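Excinuclease ABC, subunit A. (Deinococcus radiodurans, PDB 2VF7) probably recognises damaged DNA in nucleotide excision repair, as a zinc-containing, ATP-hydrolysing DNA-binding protein of the UvrA family within the ABC superfamily. Local coordinates at residues P172-V181 / I202-L211; F609-A617 / N628-V636. The protein carries 1 engineered substitution. All coordinates share one frame; numbering follows the deposited sequence.

Contact 1: residues P172-V181 / I202-L211; sequences PSLTIRERAV and IDVDVPWREL
The guanidinium of Arg-177 has the carboxylate of Asp-205 at its edge and Val-204 CG1 over one face. The two charged planes lie 6° apart, and the grip is side-on: Arg-177 NE bonds Asp-205 OD1, modelled so short that its exact length is doubtful, and Arg-177 NH2 reaches Asp-205 OD2 at 3.0 Å, each oxygen using its syn lone pair. CG of Arg-177 lies opposite the backbone N (chi1 -163°) and the chain bends at chi3, which turns NE and NH2 onto the acid. The indole of Trp-208 takes Ile-176 CG1 at its edge, 3.7 Å from CE3, while its NE1 bonds Glu-165. Ile-176 also brings CD1 to 3.6 Å from Leu-211 CD1 and lays CG2 against Val-204 CG2. Backbone bonds flank this core: Arg-177 N to Val-204 O (2.9 Å, nearly straight) and Trp-208 N to Leu-174 O (2.9 Å). A water takes the N-H of Ile-176 and donates to Asp-203 O and Val-206 O. Helices 187-199 and 213-221 supply further apolar cover. Two loops of the UvrA DNA-binding domain are thus joined by an apolar centre with a paired charge at its margin; the coplanar two-point grip fixes the rotation of both charged groups.

Contact 2: residues F609-A617 / N628-V636; sequences FDQVRKLFA and NAGRFSFNV
Helix 609-617 packs against a short 3-10 turn, 629-632, and the loop that leads from it toward the second zinc site, within the ABC transporter part of the chain. Phe-632 lies against the helix with Phe-616 CB over the centre of one ring face, a CH-pi contact 3.6 Å from the centroid and 1° off the normal. The opposite face carries Arg-631 CB, nearer the rim. The rings of Phe-616 and Phe-632 themselves meet obliquely, at 40°. Beside them Ala-617 CB sits 4.1 Å from Ala-629 CB, where helix and turn come close. Arg-613 is the polar link: its CG lies anti to its carbonyl carbon (chi1 -59°), and a bend at chi3 brings NH1 to Ala-629 O at 2.9 Å. That oxygen lies in the guanidinium plane, yet NH1 stands above the carbonyl plane, on the face opposite Phe-632 N, which bonds the same oxygen. Ser-633 CB covers one face of the guanidinium. At the start of the helix, Phe-609 CE2 meets Phe-632 O edge-on at 3.2 Å and Phe-634 CE2 at 3.9 Å. Tyr-672 OH donates a hydrogen bond to Phe-632 O, and its side chain touches Phe-609 and Phe-634. Phe-634, in cation-pi contact with Arg-671, lies about 8 Å from the side chains of the zinc ligands Cys-641 and Cys-644. Phenylalanine side chains give nearly half of the buried surface; Arg-613, gripped through NH1 by Ala-629 O and through NH2 by Asp-610 OD2, ties the turn to the helix, and the ion pair probably helps to steady its guanidinium.

How the contacts relate
Both contacts are partly buried and lie away from the centre of the chain, in different parts of the protein: contact 1 in the UvrA DNA-binding domain, contact 2 in the ABC transporter part. They hold no element in common, and their nearest atoms are about 21 Å apart. Contact 1 joins two loops on either side of helix 187-199 in sequence, and backbone bonds, a bridging water and an ion pair across the segments do much of the work. Contact 2 sets a helix against a turn and relies on phenylalanine rings, with one arginine-to-carbonyl bond across it; its ion pair stays within the helix. Contact 1 is remote from the nucleotide and zinc sites, whereas contact 2 approaches a zinc site.

Contact 1: residues P172-V181 / I202-L211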
ATOM      1  N   PRO A 172     -10.001 -13.644  45.853  1.00 53.16           N
ATOM      2  CA  PRO A 172     -11.374 -13.226  46.177  1.00 52.59           C
ATOM      3  C   PRO A 172     -11.560 -12.493  47.514  1.00 52.22           C
ATOM      4  O   PRO A 172     -12.699 -12.154  47.851  1.00 52.03           O
ATOM      5  CB  PRO A 172     -12.155 -14.561  46.196  1.00 52.37           C
ATOM      6  CG  PRO A 172     -11.192 -15.597  45.716  1.00 52.64           C
ATOM      7  CD  PRO A 172      -9.840 -15.089  46.078  1.00 52.78           C
ATOM      8  N   SER A 173     -10.473 -12.253  48.262  1.00 51.75           N
ATOM      9  CA  SER A 173     -10.513 -11.374  49.457  1.00 51.11           C
ATOM     10  C   SER A 173     -10.556  -9.907  49.046  1.00 51.10           C
ATOM     11  O   SER A 173     -11.053  -9.044  49.789  1.00 51.34           O
ATOM     12  CB  SER A 173      -9.330 -11.626  50.411  1.00 51.48           C
ATOM     13  OG  SER A 173      -8.065 -11.541  49.764  1.00 50.39           O
ATOM     14  N   LEU A 174     -10.059  -9.634  47.839  1.00 50.70           N
ATOM     15  CA  LEU A 174     -10.011  -8.274  47.302  1.00 50.19           C
ATOM     16  C   LEU A 174     -11.401  -7.678  47.035  1.00 50.21           C
ATOM     17  O   LEU A 174     -12.374  -8.384  46.783  1.00 50.34           O
ATOM     18  CB  LEU A 174      -9.118  -8.233  46.048  1.00 49.62           C
ATOM     19  CG  LEU A 174      -7.630  -7.868  46.147  1.00 49.46           C
ATOM     20  CD1 LEU A 174      -7.087  -7.791  47.574  1.00 47.06           C
ATOM     21  CD2 LEU A 174      -6.791  -8.801  45.312  1.00 50.12           C
ATOM     22  N   THR A 175     -11.464  -6.361  47.115  1.00 50.71           N
ATOM     23  CA  THR A 175     -12.631  -5.568  46.811  1.00 50.93           C
ATOM     24  C   THR A 175     -12.593  -5.260  45.302  1.00 51.06           C
ATOM     25  O   THR A 175     -11.519  -5.288  44.691  1.00 50.82           O
ATOM     26  CB  THR A 175     -12.534  -4.278  47.669  1.00 51.97           C
ATOM     27  OG1 THR A 175     -13.623  -4.193  48.602  1.00 53.92           O
ATOM     28  CG2 THR A 175     -12.441  -3.022  46.837  1.00 50.31           C
ATOM     29  N   ILE A 176     -13.746  -4.984  44.681  1.00 51.10           N
ATOM     30  CA  ILE A 176     -13.749  -4.580  43.266  1.00 49.77           C
ATOM     31  C   ILE A 176     -12.853  -3.321  43.040  1.00 49.50           C
ATOM     32  O   ILE A 176     -12.055  -3.291  42.104  1.00 49.60           O
ATOM     33  CB  ILE A 176     -15.193  -4.476  42.653  1.00 49.71           C
ATOM     34  CG1 ILE A 176     -15.882  -5.845  42.590  1.00 49.84           C
ATOM     35  CG2 ILE A 176     -15.151  -3.897  41.247  1.00 49.23           C
ATOM     36  CD1 ILE A 176     -17.434  -5.775  42.252  1.00 48.54           C
ATOM     37  N   ARG A 177     -12.945  -2.316  43.914  1.00 49.22           N
ATOM     38  CA  ARG A 177     -12.020  -1.145  43.886  1.00 49.32           C
ATOM     39  C   ARG A 177     -10.520  -1.527  44.101  1.00 50.00           C
ATOM     40  O   ARG A 177      -9.607  -0.800  43.659  1.00 50.71           O
ATOM     41  CB  ARG A 177     -12.469  -0.082  44.917  1.00 48.94           C
ATOM     42  CG  ARG A 177     -11.859   1.311  44.710  1.00 49.83           C
ATOM     43  CD  ARG A 177     -12.311   2.367  45.739  1.00 49.51           C
ATOM     44  NE  ARG A 177     -13.765   2.456  45.918  1.00 50.98           N
ATOM     45  CZ  ARG A 177     -14.564   3.286  45.261  1.00 51.19           C
ATOM     46  NH1 ARG A 177     -14.073   4.129  44.355  1.00 53.07           N
ATOM     47  NH2 ARG A 177     -15.864   3.274  45.497  1.00 50.78           N
ATOM     48  N   GLU A 178     -10.268  -2.661  44.770  1.00 49.70           N
ATOM     49  CA  GLU A 178      -8.915  -3.178  44.974  1.00 49.69           C
ATOM     50  C   GLU A 178      -8.477  -4.046  43.786  1.00 49.75           C
ATOM     51  O   GLU A 178      -7.553  -4.830  43.885  1.00 48.63           O
ATOM     52  CB  GLU A 178      -8.842  -3.975  46.285  1.00 50.10           C
ATOM     53  CG  GLU A 178      -8.800  -3.115  47.560  1.00 50.23           C
ATOM     54  CD  GLU A 178      -9.121  -3.887  48.841  1.00 51.05           C
ATOM     55  OE1 GLU A 178      -9.204  -3.242  49.918  1.00 53.53           O
ATOM     56  OE2 GLU A 178      -9.294  -5.133  48.800  1.00 53.62           O
ATOM     57  N   ARG A 179      -9.148  -3.874  42.647  1.00 50.65           N
ATOM     58  CA  ARG A 179      -8.884  -4.659  41.420  1.00 50.57           C
ATOM     59  C   ARG A 179      -9.016  -6.174  41.598  1.00 50.19           C
ATOM     60  O   ARG A 179      -8.220  -6.947  41.055  1.00 50.08           O
ATOM     61  CB  ARG A 179      -7.536  -4.278  40.826  1.00 50.18           C
ATOM     62  CG  ARG A 179      -7.436  -2.790  40.558  1.00 51.71           C
ATOM     63  CD  ARG A 179      -6.392  -2.460  39.529  1.00 52.96           C
ATOM     64  NE  ARG A 179      -6.488  -1.068  39.118  1.00 53.58           N
ATOM     65  CZ  ARG A 179      -6.927  -0.628  37.934  1.00 54.39           C
ATOM     66  NH1 ARG A 179      -7.322  -1.465  36.978  1.00 53.34           N
ATOM     67  NH2 ARG A 179      -6.959   0.677  37.708  1.00 52.35           N
ATOM     68  N   ALA A 180     -10.034  -6.585  42.353  1.00 50.14           N
ATOM     69  CA  ALA A 180     -10.328  -8.009  42.565  1.00 50.17           C
ATOM     70  C   ALA A 180     -10.495  -8.756  41.257  1.00 50.69           C
ATOM     71  O   ALA A 180     -10.030  -9.897  41.136  1.00 50.94           O
ATOM     72  CB  ALA A 180     -11.543  -8.209  43.442  1.00 50.01           C
ATOM     73  N   VAL A 181     -11.130  -8.126  40.265  1.00 51.09           N
ATOM     74  CA  VAL A 181     -11.157  -8.740  38.933  1.00 51.04           C
ATOM     75  C   VAL A 181      -9.958  -8.286  38.074  1.00 51.44           C
ATOM     76  O   VAL A 181     -10.014  -7.303  37.303  1.00 51.92           O
ATOM     77  CB  VAL A 181     -12.589  -8.755  38.276  1.00 50.99           C
ATOM     78  CG1 VAL A 181     -13.433  -7.549  38.697  1.00 50.73           C
ATOM     79  CG2 VAL A 181     -12.536  -8.977  36.775  1.00 50.22           C
ATOM     80  N   ILE A 202     -23.912  -1.576  42.302  1.00 54.79           N
ATOM     81  CA  ILE A 202     -23.188  -2.730  42.836  1.00 54.10           C
ATOM     82  C   ILE A 202     -22.122  -2.218  43.791  1.00 54.54           C
ATOM     83  O   ILE A 202     -21.577  -1.140  43.575  1.00 54.89           O
ATOM     84  CB  ILE A 202     -22.580  -3.585  41.683  1.00 53.67           C
ATOM     85  CG1 ILE A 202     -23.716  -4.305  40.941  1.00 52.66           C
ATOM     86  CG2 ILE A 202     -21.500  -4.586  42.210  1.00 52.45           C
ATOM     87  CD1 ILE A 202     -23.391  -4.696  39.532  1.00 53.32           C
ATOM     88  N   ASP A 203     -21.841  -3.004  44.836  1.00 54.78           N
ATOM     89  CA  ASP A 203     -20.903  -2.662  45.898  1.00 54.77           C
ATOM     90  C   ASP A 203     -19.443  -3.026  45.550  1.00 54.35           C
ATOM     91  O   ASP A 203     -19.025  -4.186  45.450  1.00 53.68           O
ATOM     92  CB  ASP A 203     -21.339  -3.331  47.216  1.00 55.64           C
ATOM     93  CG  ASP A 203     -20.696  -2.712  48.455  1.00 56.58           C
ATOM     94  OD1 ASP A 203     -19.754  -1.893  48.351  1.00 56.62           O
ATOM     95  OD2 ASP A 203     -21.158  -3.063  49.562  1.00 60.04           O
ATOM     96  N   VAL A 204     -18.675  -1.968  45.403  1.00 53.76           N
ATOM     97  CA  VAL A 204     -17.347  -1.997  44.877  1.00 52.97           C
ATOM     98  C   VAL A 204     -16.297  -2.033  46.037  1.00 53.31           C
ATOM     99  O   VAL A 204     -15.119  -2.321  45.821  1.00 52.69           O
ATOM    100  CB  VAL A 204     -17.282  -0.780  43.898  1.00 53.22           C
ATOM    101  CG1 VAL A 204     -16.049   0.110  44.080  1.00 51.91           C
ATOM    102  CG2 VAL A 204     -17.559  -1.233  42.450  1.00 51.31           C
ATOM    103  N   ASP A 205     -16.770  -1.799  47.265  1.00 53.66           N
ATOM    104  CA  ASP A 205     -15.918  -1.696  48.460  1.00 54.58           C
ATOM    105  C   ASP A 205     -16.208  -2.808  49.484  1.00 54.64           C
ATOM    106  O   ASP A 205     -16.068  -2.607  50.686  1.00 54.59           O
ATOM    107  CB  ASP A 205     -16.072  -0.315  49.116  1.00 54.12           C
ATOM    108  CG  ASP A 205     -15.793   0.819  48.156  1.00 55.12           C
ATOM    109  OD1 ASP A 205     -14.624   0.985  47.761  1.00 55.36           O
ATOM    110  OD2 ASP A 205     -16.747   1.543  47.792  1.00 54.96           O
ATOM    111  N   VAL A 206     -16.577  -3.982  48.975  1.00 55.13           N
ATOM    112  CA  VAL A 206     -16.896  -5.179  49.778  1.00 55.01           C
ATOM    113  C   VAL A 206     -16.154  -6.368  49.167  1.00 54.41           C
ATOM    114  O   VAL A 206     -16.072  -6.465  47.948  1.00 54.35           O
ATOM    115  CB  VAL A 206     -18.428  -5.386  49.764  1.00 55.62           C
ATOM    116  CG1 VAL A 206     -18.831  -6.783  49.280  1.00 56.15           C
ATOM    117  CG2 VAL A 206     -19.035  -5.025  51.120  1.00 57.05           C
ATOM    118  N   PRO A 207     -15.596  -7.277  49.990  1.00 54.57           N
ATOM    119  CA  PRO A 207     -14.796  -8.330  49.337  1.00 54.55           C
ATOM    120  C   PRO A 207     -15.602  -9.176  48.330  1.00 54.75           C
ATOM    121  O   PRO A 207     -16.809  -9.424  48.525  1.00 54.93           O
ATOM    122  CB  PRO A 207     -14.311  -9.185  50.517  1.00 54.41           C
ATOM    123  CG  PRO A 207     -14.469  -8.292  51.718  1.00 54.21           C
ATOM    124  CD  PRO A 207     -15.636  -7.453  51.461  1.00 54.04           C
ATOM    125  N   TRP A 208     -14.932  -9.606  47.265  1.00 54.63           N
ATOM    126  CA  TRP A 208     -15.591 -10.282  46.152  1.00 54.52           C
ATOM    127  C   TRP A 208     -16.540 -11.416  46.642  1.00 54.88           C
ATOM    128  O   TRP A 208     -17.760 -11.352  46.446  1.00 55.04           O
ATOM    129  CB  TRP A 208     -14.530 -10.758  45.147  1.00 53.55           C
ATOM    130  CG  TRP A 208     -15.081 -11.466  43.941  1.00 53.55           C
ATOM    131  CD1 TRP A 208     -15.110 -12.808  43.738  1.00 53.05           C
ATOM    132  CD2 TRP A 208     -15.688 -10.871  42.774  1.00 52.36           C
ATOM    133  NE1 TRP A 208     -15.691 -13.096  42.531  1.00 53.25           N
ATOM    134  CE2 TRP A 208     -16.060 -11.929  41.916  1.00 52.20           C
ATOM    135  CE3 TRP A 208     -15.968  -9.556  42.381  1.00 51.81           C
ATOM    136  CZ2 TRP A 208     -16.678 -11.716  40.672  1.00 51.80           C
ATOM    137  CZ3 TRP A 208     -16.599  -9.343  41.132  1.00 52.41           C
ATOM    138  CH2 TRP A 208     -16.951 -10.427  40.305  1.00 51.98           C
ATOM    139  N   ARG A 209     -15.988 -12.410  47.320  1.00 55.19           N
ATOM    140  CA  ARG A 209     -16.749 -13.573  47.813  1.00 55.88           C
ATOM    141  C   ARG A 209     -18.031 -13.268  48.621  1.00 55.89           C
ATOM    142  O   ARG A 209     -18.874 -14.144  48.815  1.00 56.09           O
ATOM    143  CB  ARG A 209     -15.817 -14.470  48.620  1.00 55.61           C
ATOM    144  CG  ARG A 209     -15.630 -14.007  50.043  1.00 57.23           C
ATOM    145  CD  ARG A 209     -14.198 -14.100  50.522  1.00 60.10           C
ATOM    146  NE  ARG A 209     -13.529 -15.376  50.257  1.00 62.61           N
ATOM    147  CZ  ARG A 209     -12.248 -15.593  50.547  1.00 64.60           C
ATOM    148  NH1 ARG A 209     -11.540 -14.623  51.122  1.00 64.88           N
ATOM    149  NH2 ARG A 209     -11.676 -16.771  50.280  1.00 65.18           N
ATOM    150  N   GLU A 210     -18.170 -12.027  49.077  1.00 56.63           N
ATOM    151  CA  GLU A 210     -19.340 -11.583  49.841  1.00 56.38           C
ATOM    152  C   GLU A 210     -20.468 -11.103  48.944  1.00 56.30           C
ATOM    153  O   GLU A 210     -21.589 -10.894  49.409  1.00 56.70           O
ATOM    154  CB  GLU A 210     -18.957 -10.466  50.832  1.00 56.80           C
ATOM    155  CG  GLU A 210     -17.904 -10.844  51.898  1.00 56.30           C
ATOM    156  CD  GLU A 210     -18.159 -12.207  52.527  1.00 57.30           C
ATOM    157  OE1 GLU A 210     -17.256 -13.062  52.508  1.00 59.73           O
ATOM    158  OE2 GLU A 210     -19.266 -12.445  53.031  1.00 58.93           O
ATOM    159  N   LEU A 211     -20.183 -10.919  47.660  1.00 55.80           N
ATOM    160  CA  LEU A 211     -21.221 -10.500  46.709  1.00 54.92           C
ATOM    161  C   LEU A 211     -22.063 -11.714  46.340  1.00 54.57           C
ATOM    162  O   LEU A 211     -21.548 -12.836  46.345  1.00 54.16           O
ATOM    163  CB  LEU A 211     -20.588  -9.867  45.458  1.00 54.98           C
ATOM    164  CG  LEU A 211     -19.834  -8.524  45.599  1.00 55.11           C
ATOM    165  CD1 LEU A 211     -19.208  -8.118  44.284  1.00 54.30           C
ATOM    166  CD2 LEU A 211     -20.749  -7.413  46.067  1.00 55.06           C
TER
HETATM  167  O   HOH W   1     -16.676  -5.452  45.577  1.00 32.34           O

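Contact 2: residues F609-A617 / N628-V636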
ATOM      1  N   PHE A 609      25.779   4.826  30.948  1.00 58.99           N
ATOM      2  CA  PHE A 609      25.028   6.078  30.898  1.00 59.15           C
ATOM      3  C   PHE A 609      24.674   6.599  32.301  1.00 59.38           C
ATOM      4  O   PHE A 609      24.507   7.804  32.478  1.00 59.61           O
ATOM      5  CB  PHE A 609      23.790   5.945  30.000  1.00 59.08           C
ATOM      6  CG  PHE A 609      23.167   7.273  29.591  1.00 59.40           C
ATOM      7  CD1 PHE A 609      23.880   8.196  28.833  1.00 59.04           C
ATOM      8  CD2 PHE A 609      21.866   7.589  29.966  1.00 59.61           C
ATOM      9  CE1 PHE A 609      23.305   9.438  28.461  1.00 58.65           C
ATOM     10  CE2 PHE A 609      21.299   8.804  29.600  1.00 60.98           C
ATOM     11  CZ  PHE A 609      22.031   9.728  28.838  1.00 58.56           C
ATOM     12  N   ASP A 610      24.600   5.701  33.282  1.00 59.37           N
ATOM     13  CA  ASP A 610      24.244   6.040  34.670  1.00 60.19           C
ATOM     14  C   ASP A 610      25.194   7.034  35.340  1.00 60.15           C
ATOM     15  O   ASP A 610      24.744   7.881  36.111  1.00 60.06           O
ATOM     16  CB  ASP A 610      24.214   4.778  35.546  1.00 60.93           C
ATOM     17  CG  ASP A 610      22.870   4.091  35.538  1.00 64.39           C
ATOM     18  OD1 ASP A 610      22.614   3.277  34.624  1.00 68.61           O
ATOM     19  OD2 ASP A 610      22.065   4.351  36.459  1.00 67.89           O
ATOM     20  N   GLN A 611      26.502   6.866  35.089  1.00 60.33           N
ATOM     21  CA  GLN A 611      27.569   7.722  35.613  1.00 60.26           C
ATOM     22  C   GLN A 611      27.643   9.023  34.833  1.00 59.21           C
ATOM     23  O   GLN A 611      27.928  10.090  35.397  1.00 59.24           O
ATOM     24  CB  GLN A 611      28.933   7.041  35.527  1.00 61.11           C
ATOM     25  CG  GLN A 611      28.942   5.543  35.173  1.00 65.64           C
ATOM     26  CD  GLN A 611      28.147   4.673  36.145  1.00 70.80           C
ATOM     27  OE1 GLN A 611      28.161   4.886  37.379  1.00 70.96           O
ATOM     28  NE2 GLN A 611      27.443   3.683  35.587  1.00 72.13           N
ATOM     29  N   VAL A 612      27.386   8.920  33.532  1.00 58.23           N
ATOM     30  CA  VAL A 612      27.296  10.070  32.655  1.00 56.85           C
ATOM     31  C   VAL A 612      26.254  11.048  33.204  1.00 56.66           C
ATOM     32  O   VAL A 612      26.491  12.257  33.234  1.00 57.26           O
ATOM     33  CB  VAL A 612      26.980   9.644  31.183  1.00 56.96           C
ATOM     34  CG1 VAL A 612      26.716  10.857  30.302  1.00 56.92           C
ATOM     35  CG2 VAL A 612      28.104   8.811  30.601  1.00 55.03           C
ATOM     36  N   ARG A 613      25.115  10.542  33.666  1.00 55.97           N
ATOM     37  CA  ARG A 613      24.035  11.435  34.100  1.00 55.43           C
ATOM     38  C   ARG A 613      24.367  12.067  35.447  1.00 55.15           C
ATOM     39  O   ARG A 613      24.008  13.208  35.729  1.00 54.17           O
ATOM     40  CB  ARG A 613      22.722  10.681  34.194  1.00 55.63           C
ATOM     41  CG  ARG A 613      22.295  10.046  32.901  1.00 54.83           C
ATOM     42  CD  ARG A 613      20.892   9.513  33.023  1.00 52.93           C
ATOM     43  NE  ARG A 613      20.845   8.244  33.739  1.00 51.03           N
ATOM     44  CZ  ARG A 613      20.336   8.084  34.960  1.00 49.01           C
ATOM     45  NH1 ARG A 613      19.817   9.105  35.616  1.00 49.65           N
ATOM     46  NH2 ARG A 613      20.328   6.891  35.510  1.00 48.21           N
ATOM     47  N   LYS A 614      25.041  11.278  36.275  1.00 55.32           N
ATOM     48  CA  LYS A 614      25.719  11.714  37.507  1.00 54.84           C
ATOM     49  C   LYS A 614      26.655  12.927  37.300  1.00 54.05           C
ATOM     50  O   LYS A 614      26.651  13.855  38.097  1.00 54.45           O
ATOM     51  CB  LYS A 614      26.485  10.508  38.051  1.00 54.87           C
ATOM     52  CG  LYS A 614      27.123  10.678  39.379  1.00 57.57           C
ATOM     53  CD  LYS A 614      28.135   9.567  39.635  1.00 61.05           C
ATOM     54  CE  LYS A 614      29.539   9.904  39.092  1.00 64.64           C
ATOM     55  NZ  LYS A 614      29.716   9.514  37.660  1.00 64.17           N
ATOM     56  N   LEU A 615      27.441  12.917  36.224  1.00 53.89           N
ATOM     57  CA  LEU A 615      28.412  13.985  35.930  1.00 52.61           C
ATOM     58  C   LEU A 615      27.740  15.252  35.457  1.00 52.46           C
ATOM     59  O   LEU A 615      28.293  16.343  35.590  1.00 52.31           O
ATOM     60  CB  LEU A 615      29.406  13.546  34.840  1.00 52.33           C
ATOM     61  CG  LEU A 615      30.411  12.406  35.055  1.00 52.17           C
ATOM     62  CD1 LEU A 615      31.175  12.069  33.782  1.00 48.49           C
ATOM     63  CD2 LEU A 615      31.379  12.714  36.221  1.00 49.99           C
ATOM     64  N   PHE A 616      26.574  15.103  34.833  1.00 52.80           N
ATOM     65  CA  PHE A 616      25.763  16.249  34.399  1.00 52.43           C
ATOM     66  C   PHE A 616      25.023  16.887  35.575  1.00 52.69           C
ATOM     67  O   PHE A 616      24.943  18.103  35.667  1.00 53.12           O
ATOM     68  CB  PHE A 616      24.794  15.834  33.280  1.00 52.22           C
ATOM     69  CG  PHE A 616      25.398  15.919  31.886  1.00 51.12           C
ATOM     70  CD1 PHE A 616      26.119  14.861  31.361  1.00 50.10           C
ATOM     71  CD2 PHE A 616      25.245  17.071  31.119  1.00 49.37           C
ATOM     72  CE1 PHE A 616      26.709  14.949  30.102  1.00 49.51           C
ATOM     73  CE2 PHE A 616      25.817  17.169  29.867  1.00 49.86           C
ATOM     74  CZ  PHE A 616      26.543  16.107  29.342  1.00 48.60           C
ATOM     75  N   ALA A 617      24.510  16.058  36.478  1.00 52.92           N
ATOM     76  CA  ALA A 617      23.799  16.516  37.662  1.00 53.77           C
ATOM     77  C   ALA A 617      24.683  17.288  38.648  1.00 54.59           C
ATOM     78  O   ALA A 617      24.164  17.966  39.541  1.00 54.72           O
ATOM     79  CB  ALA A 617      23.155  15.338  38.353  1.00 53.67           C
ATOM     80  N   ASN A 628      18.309  16.533  39.244  1.00 57.63           N
ATOM     81  CA  ASN A 628      19.121  15.398  39.608  1.00 57.38           C
ATOM     82  C   ASN A 628      19.476  14.652  38.324  1.00 56.92           C
ATOM     83  O   ASN A 628      19.118  15.105  37.229  1.00 56.12           O
ATOM     84  CB  ASN A 628      18.405  14.510  40.628  1.00 57.99           C
ATOM     85  CG  ASN A 628      17.133  13.903  40.094  1.00 59.24           C
ATOM     86  OD1 ASN A 628      16.139  14.601  39.867  1.00 59.36           O
ATOM     87  ND2 ASN A 628      17.150  12.576  39.901  1.00 61.82           N
ATOM     88  N   ALA A 629      20.192  13.534  38.465  1.00 56.28           N
ATOM     89  CA  ALA A 629      20.676  12.747  37.337  1.00 55.45           C
ATOM     90  C   ALA A 629      19.506  12.250  36.501  1.00 55.47           C
ATOM     91  O   ALA A 629      19.662  11.976  35.310  1.00 56.09           O
ATOM     92  CB  ALA A 629      21.522  11.579  37.831  1.00 54.69           C
ATOM     93  N   GLY A 630      18.348  12.119  37.143  1.00 55.28           N
ATOM     94  CA  GLY A 630      17.094  11.751  36.486  1.00 55.66           C
ATOM     95  C   GLY A 630      16.663  12.668  35.350  1.00 55.31           C
ATOM     96  O   GLY A 630      16.136  12.200  34.355  1.00 57.35           O
ATOM     97  N   ARG A 631      16.894  13.965  35.475  1.00 54.67           N
ATOM     98  CA  ARG A 631      16.690  14.909  34.379  1.00 53.88           C
ATOM     99  C   ARG A 631      17.365  14.457  33.063  1.00 54.38           C
ATOM    100  O   ARG A 631      16.970  14.868  31.989  1.00 54.03           O
ATOM    101  CB  ARG A 631      17.229  16.283  34.803  1.00 53.56           C
ATOM    102  CG  ARG A 631      17.014  17.431  33.829  1.00 51.45           C
ATOM    103  CD  ARG A 631      15.565  17.904  33.875  1.00 51.59           C
ATOM    104  NE  ARG A 631      15.228  18.759  32.737  1.00 48.39           N
ATOM    105  CZ  ARG A 631      14.236  19.626  32.722  1.00 49.27           C
ATOM    106  NH1 ARG A 631      13.454  19.780  33.787  1.00 48.62           N
ATOM    107  NH2 ARG A 631      14.037  20.359  31.641  1.00 51.44           N
ATOM    108  N   PHE A 632      18.403  13.625  33.157  1.00 54.86           N
ATOM    109  CA  PHE A 632      19.247  13.344  32.002  1.00 54.68           C
ATOM    110  C   PHE A 632      19.000  11.933  31.486  1.00 54.83           C
ATOM    111  O   PHE A 632      19.708  11.446  30.607  1.00 55.26           O
ATOM    112  CB  PHE A 632      20.730  13.642  32.308  1.00 54.72           C
ATOM    113  CG  PHE A 632      20.984  15.066  32.768  1.00 54.80           C
ATOM    114  CD1 PHE A 632      21.158  16.094  31.845  1.00 54.67           C
ATOM    115  CD2 PHE A 632      21.028  15.378  34.120  1.00 54.90           C
ATOM    116  CE1 PHE A 632      21.365  17.426  32.266  1.00 55.15           C
ATOM    117  CE2 PHE A 632      21.233  16.713  34.556  1.00 54.41           C
ATOM    118  CZ  PHE A 632      21.418  17.732  33.625  1.00 53.15           C
ATOM    119  N   SER A 633      17.975  11.290  32.038  1.00 54.58           N
ATOM    120  CA  SER A 633      17.486  10.033  31.524  1.00 54.72           C
ATOM    121  C   SER A 633      16.484  10.305  30.400  1.00 54.45           C
ATOM    122  O   SER A 633      15.695  11.250  30.475  1.00 54.61           O
ATOM    123  CB  SER A 633      16.801   9.243  32.647  1.00 55.31           C
ATOM    124  OG  SER A 633      16.624   7.877  32.292  1.00 56.16           O
ATOM    125  N   PHE A 634      16.516   9.502  29.347  1.00 53.96           N
ATOM    126  CA  PHE A 634      15.433   9.546  28.361  1.00 53.41           C
ATOM    127  C   PHE A 634      14.461   8.400  28.619  1.00 53.79           C
ATOM    128  O   PHE A 634      13.615   8.126  27.786  1.00 54.17           O
ATOM    129  CB  PHE A 634      15.972   9.498  26.925  1.00 53.41           C
ATOM    130  CG  PHE A 634      16.924   8.369  26.672  1.00 52.71           C
ATOM    131  CD1 PHE A 634      16.450   7.097  26.357  1.00 52.05           C
ATOM    132  CD2 PHE A 634      18.295   8.566  26.767  1.00 52.85           C
ATOM    133  CE1 PHE A 634      17.319   6.056  26.164  1.00 52.24           C
ATOM    134  CE2 PHE A 634      19.169   7.527  26.572  1.00 52.12           C
ATOM    135  CZ  PHE A 634      18.695   6.283  26.265  1.00 53.32           C
ATOM    136  N   ASN A 635      14.581   7.729  29.768  1.00 53.91           N
ATOM    137  CA  ASN A 635      13.638   6.657  30.139  1.00 54.26           C
ATOM    138  C   ASN A 635      12.688   7.066  31.232  1.00 54.33           C
ATOM    139  O   ASN A 635      11.816   6.309  31.654  1.00 54.83           O
ATOM    140  CB  ASN A 635      14.358   5.350  30.458  1.00 53.93           C
ATOM    141  CG  ASN A 635      15.046   4.805  29.257  1.00 54.72           C
ATOM    142  OD1 ASN A 635      14.517   4.909  28.165  1.00 56.29           O
ATOM    143  ND2 ASN A 635      16.246   4.272  29.425  1.00 55.11           N
ATOM    144  N   VAL A 636      12.832   8.306  31.640  1.00 54.92           N
ATOM    145  CA  VAL A 636      12.054   8.848  32.718  1.00 55.49           C
ATOM    146  C   VAL A 636      11.502  10.199  32.244  1.00 55.84           C
ATOM    147  O   VAL A 636      12.195  10.967  31.585  1.00 56.04           O
ATOM    148  CB  VAL A 636      12.922   8.916  34.030  1.00 55.32           C
ATOM    149  CG1 VAL A 636      12.393   9.921  35.032  1.00 55.96           C
ATOM    150  CG2 VAL A 636      12.992   7.541  34.686  1.00 55.92           C
TER